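Local coordinates for YcgJ protein (Bacillus subtilis, PDB 1XXL) that probably acts as an S-adenosylmethionine-dependent methyltransferase whose substrate is not known, at residues F136-L140 and H200-A204. Sequence-based numbering, arbitrary orientation.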
ATOM      1  N   PHE A 136      10.853 -13.355   7.100  1.00 13.85           N
ATOM      2  CA  PHE A 136      11.661 -12.416   7.890  1.00 13.55           C
ATOM      3  C   PHE A 136      11.029 -11.028   7.909  1.00 12.96           C
ATOM      4  O   PHE A 136      10.839 -10.420   8.966  1.00 12.56           O
ATOM      5  CB  PHE A 136      13.078 -12.326   7.323  1.00 13.08           C
ATOM      6  CG  PHE A 136      13.945 -11.356   8.047  1.00 12.92           C
ATOM      7  CD1 PHE A 136      14.028 -10.025   7.637  1.00 12.59           C
ATOM      8  CD2 PHE A 136      14.680 -11.760   9.152  1.00 13.69           C
ATOM      9  CE1 PHE A 136      14.826  -9.131   8.328  1.00 12.45           C
ATOM     10  CE2 PHE A 136      15.476 -10.870   9.824  1.00 14.63           C
ATOM     11  CZ  PHE A 136      15.543  -9.561   9.418  1.00 12.36           C
ATOM     12  N   VAL A 137      10.690 -10.546   6.722  1.00 12.82           N
ATOM     13  CA  VAL A 137      10.145  -9.219   6.581  1.00 12.53           C
ATOM     14  C   VAL A 137       8.712  -9.126   7.086  1.00 12.62           C
ATOM     15  O   VAL A 137       8.344  -8.113   7.665  1.00 10.59           O
ATOM     16  CB  VAL A 137      10.308  -8.660   5.146  1.00 12.54           C
ATOM     17  CG1 VAL A 137       9.411  -9.371   4.122  1.00 11.40           C
ATOM     18  CG2 VAL A 137      10.071  -7.132   5.151  1.00 12.33           C
ATOM     19  N   ASN A 138       7.911 -10.173   6.888  1.00 12.80           N
ATOM     20  CA  ASN A 138       6.555 -10.167   7.436  1.00 13.11           C
ATOM     21  C   ASN A 138       6.529 -10.163   8.961  1.00 13.83           C
ATOM     22  O   ASN A 138       5.716  -9.435   9.583  1.00 13.99           O
ATOM     23  CB  ASN A 138       5.712 -11.321   6.884  1.00 13.51           C
ATOM     24  CG  ASN A 138       5.008 -10.944   5.598  1.00 13.97           C
ATOM     25  OD1 ASN A 138       4.051 -10.184   5.633  1.00 14.68           O
ATOM     26  ND2 ASN A 138       5.492 -11.448   4.462  1.00 12.06           N
ATOM     27  N   HIS A 139       7.408 -10.962   9.554  1.00 13.79           N
ATOM     28  CA  HIS A 139       7.582 -10.982  11.001  1.00 14.48           C
ATOM     29  C   HIS A 139       8.062  -9.600  11.496  1.00 14.02           C
ATOM     30  O   HIS A 139       7.528  -9.079  12.477  1.00 13.95           O
ATOM     31  CB  HIS A 139       8.569 -12.092  11.424  1.00 14.99           C
ATOM     32  CG  HIS A 139       8.646 -12.300  12.905  1.00 15.27           C
ATOM     33  ND1 HIS A 139       7.555 -12.672  13.663  1.00 19.84           N
ATOM     34  CD2 HIS A 139       9.679 -12.174  13.774  1.00 18.35           C
ATOM     35  CE1 HIS A 139       7.912 -12.770  14.935  1.00 19.35           C
ATOM     36  NE2 HIS A 139       9.194 -12.459  15.030  1.00 19.73           N
ATOM     37  N   LEU A 140       9.053  -9.009  10.823  1.00 13.96           N
ATOM     38  CA  LEU A 140       9.567  -7.692  11.240  1.00 14.36           C
ATOM     39  C   LEU A 140       8.443  -6.672  11.291  1.00 14.62           C
ATOM     40  O   LEU A 140       8.278  -5.961  12.280  1.00 14.68           O
ATOM     41  CB  LEU A 140      10.661  -7.203  10.314  1.00 14.41           C
ATOM     42  CG  LEU A 140      11.238  -5.796  10.539  1.00 14.45           C
ATOM     43  CD1 LEU A 140      11.937  -5.677  11.890  1.00 14.59           C
ATOM     44  CD2 LEU A 140      12.197  -5.489   9.432  1.00 14.38           C
ATOM     45  N   HIS A 200      15.558  -9.779  16.230  1.00 17.32           N
ATOM     46  CA  HIS A 200      15.238 -10.222  14.867  1.00 17.28           C
ATOM     47  C   HIS A 200      16.241  -9.673  13.859  1.00 17.18           C
ATOM     48  O   HIS A 200      16.770 -10.409  13.033  1.00 16.57           O
ATOM     49  CB  HIS A 200      13.816  -9.756  14.521  1.00 17.56           C
ATOM     50  CG  HIS A 200      13.254 -10.349  13.272  1.00 16.92           C
ATOM     51  ND1 HIS A 200      13.144 -11.710  13.072  1.00 16.92           N
ATOM     52  CD2 HIS A 200      12.735  -9.759  12.168  1.00 17.36           C
ATOM     53  CE1 HIS A 200      12.594 -11.932  11.890  1.00 19.00           C
ATOM     54  NE2 HIS A 200      12.330 -10.764  11.322  1.00 17.82           N
ATOM     55  N   LEU A 201      16.509  -8.372  13.949  1.00 17.38           N
ATOM     56  CA  LEU A 201      17.468  -7.697  13.054  1.00 17.72           C
ATOM     57  C   LEU A 201      18.906  -8.144  13.298  1.00 18.28           C
ATOM     58  O   LEU A 201      19.660  -8.354  12.360  1.00 17.64           O
ATOM     59  CB  LEU A 201      17.346  -6.162  13.190  1.00 16.77           C
ATOM     60  CG  LEU A 201      16.047  -5.533  12.640  1.00 16.00           C
ATOM     61  CD1 LEU A 201      15.830  -4.067  13.103  1.00 15.34           C
ATOM     62  CD2 LEU A 201      15.988  -5.618  11.122  1.00 14.68           C
ATOM     63  N   ASN A 202      19.281  -8.294  14.566  1.00 19.32           N
ATOM     64  CA  ASN A 202      20.634  -8.710  14.928  1.00 20.65           C
ATOM     65  C   ASN A 202      20.951 -10.144  14.579  1.00 21.69           C
ATOM     66  O   ASN A 202      22.105 -10.473  14.360  1.00 22.85           O
ATOM     67  CB  ASN A 202      20.875  -8.500  16.435  1.00 21.51           C
ATOM     68  CG  ASN A 202      21.349  -7.107  16.735  1.00 23.33           C
ATOM     69  OD1 ASN A 202      20.550  -6.210  17.018  1.00 26.39           O
ATOM     70  ND2 ASN A 202      22.655  -6.897  16.619  1.00 24.86           N
ATOM     71  N   HIS A 203      19.933 -11.005  14.545  1.00 22.43           N
ATOM     72  CA  HIS A 203      20.124 -12.407  14.193  1.00 22.75           C
ATOM     73  C   HIS A 203      19.764 -12.730  12.734  1.00 22.51           C
ATOM     74  O   HIS A 203      19.697 -13.887  12.352  1.00 22.33           O
ATOM     75  CB  HIS A 203      19.308 -13.277  15.159  1.00 24.13           C
ATOM     76  CG  HIS A 203      19.829 -13.254  16.560  1.00 27.22           C
ATOM     77  ND1 HIS A 203      19.872 -12.107  17.323  1.00 31.77           N
ATOM     78  CD2 HIS A 203      20.336 -14.240  17.337  1.00 30.91           C
ATOM     79  CE1 HIS A 203      20.395 -12.384  18.505  1.00 31.48           C
ATOM     80  NE2 HIS A 203      20.680 -13.672  18.540  1.00 31.62           N
ATOM     81  N   ALA A 204      19.545 -11.709  11.915  1.00 22.28           N
ATOM     82  CA  ALA A 204      19.303 -11.902  10.476  1.00 21.22           C
ATOM     83  C   ALA A 204      20.402 -12.733   9.763  1.00 20.51           C
ATOM     84  O   ALA A 204      21.586 -12.534   9.998  1.00 20.58           O
ATOM     85  CB  ALA A 204      19.149 -10.521   9.793  1.00 21.03           C
TER
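The imidazole of His200 is the bump of this contact, and the hollow it fills is formed by Phe136, His139 and Leu140, one turn of helix 131-144. Phe136 lies flat against one face of the imidazole in an offset stack, the rings nearly parallel and their centroids 4.1 Å apart. His139 closes the opposite face edge-on: its CD2 comes to 3.5 Å from His200 CE1, and the planes stand at 74°. The three rings form an aromatic cluster. Leu140 CB forms the side wall of the hollow, 3.8 Å from His200 CD2.

His200 CG is anti to the backbone N (chi1 -169°), which extends the ring toward the other helix. There His200 NE2 donates to Phe136 O at 2.8 Å. The bond is nearly straight, 169° at the hydrogen, and the oxygen lies close to the imidazole plane. Phe136 O also accepts the helical bond from Leu140 N, and the two donors reach it from opposite faces of the carbonyl plane. Stack and bond together fix the tilt and rotation of the imidazole. With an alanine here in place of His200, a gap is likely to open between Phe136 and His139, and Phe136 O would probably lose its second donor.

Smaller apolar contacts extend the fit. Ala204 CB, just past the end of helix 191-202, packs 3.7 Å from Phe136 CE2. Leu201 CD2 meets Leu140 CD1 at 4.1 Å, the two side chains crossing at about a right angle.

The contact is helix packing away from the S-adenosylmethionine-binding residues. It joins helix 131-144 to the C-terminal end of helix 191-202. Leu140 also touches Trp183 of helix 180-187 and Phe225 of strand 222-236, while Leu201 reaches Tyr180 and Pro222 of the same two elements.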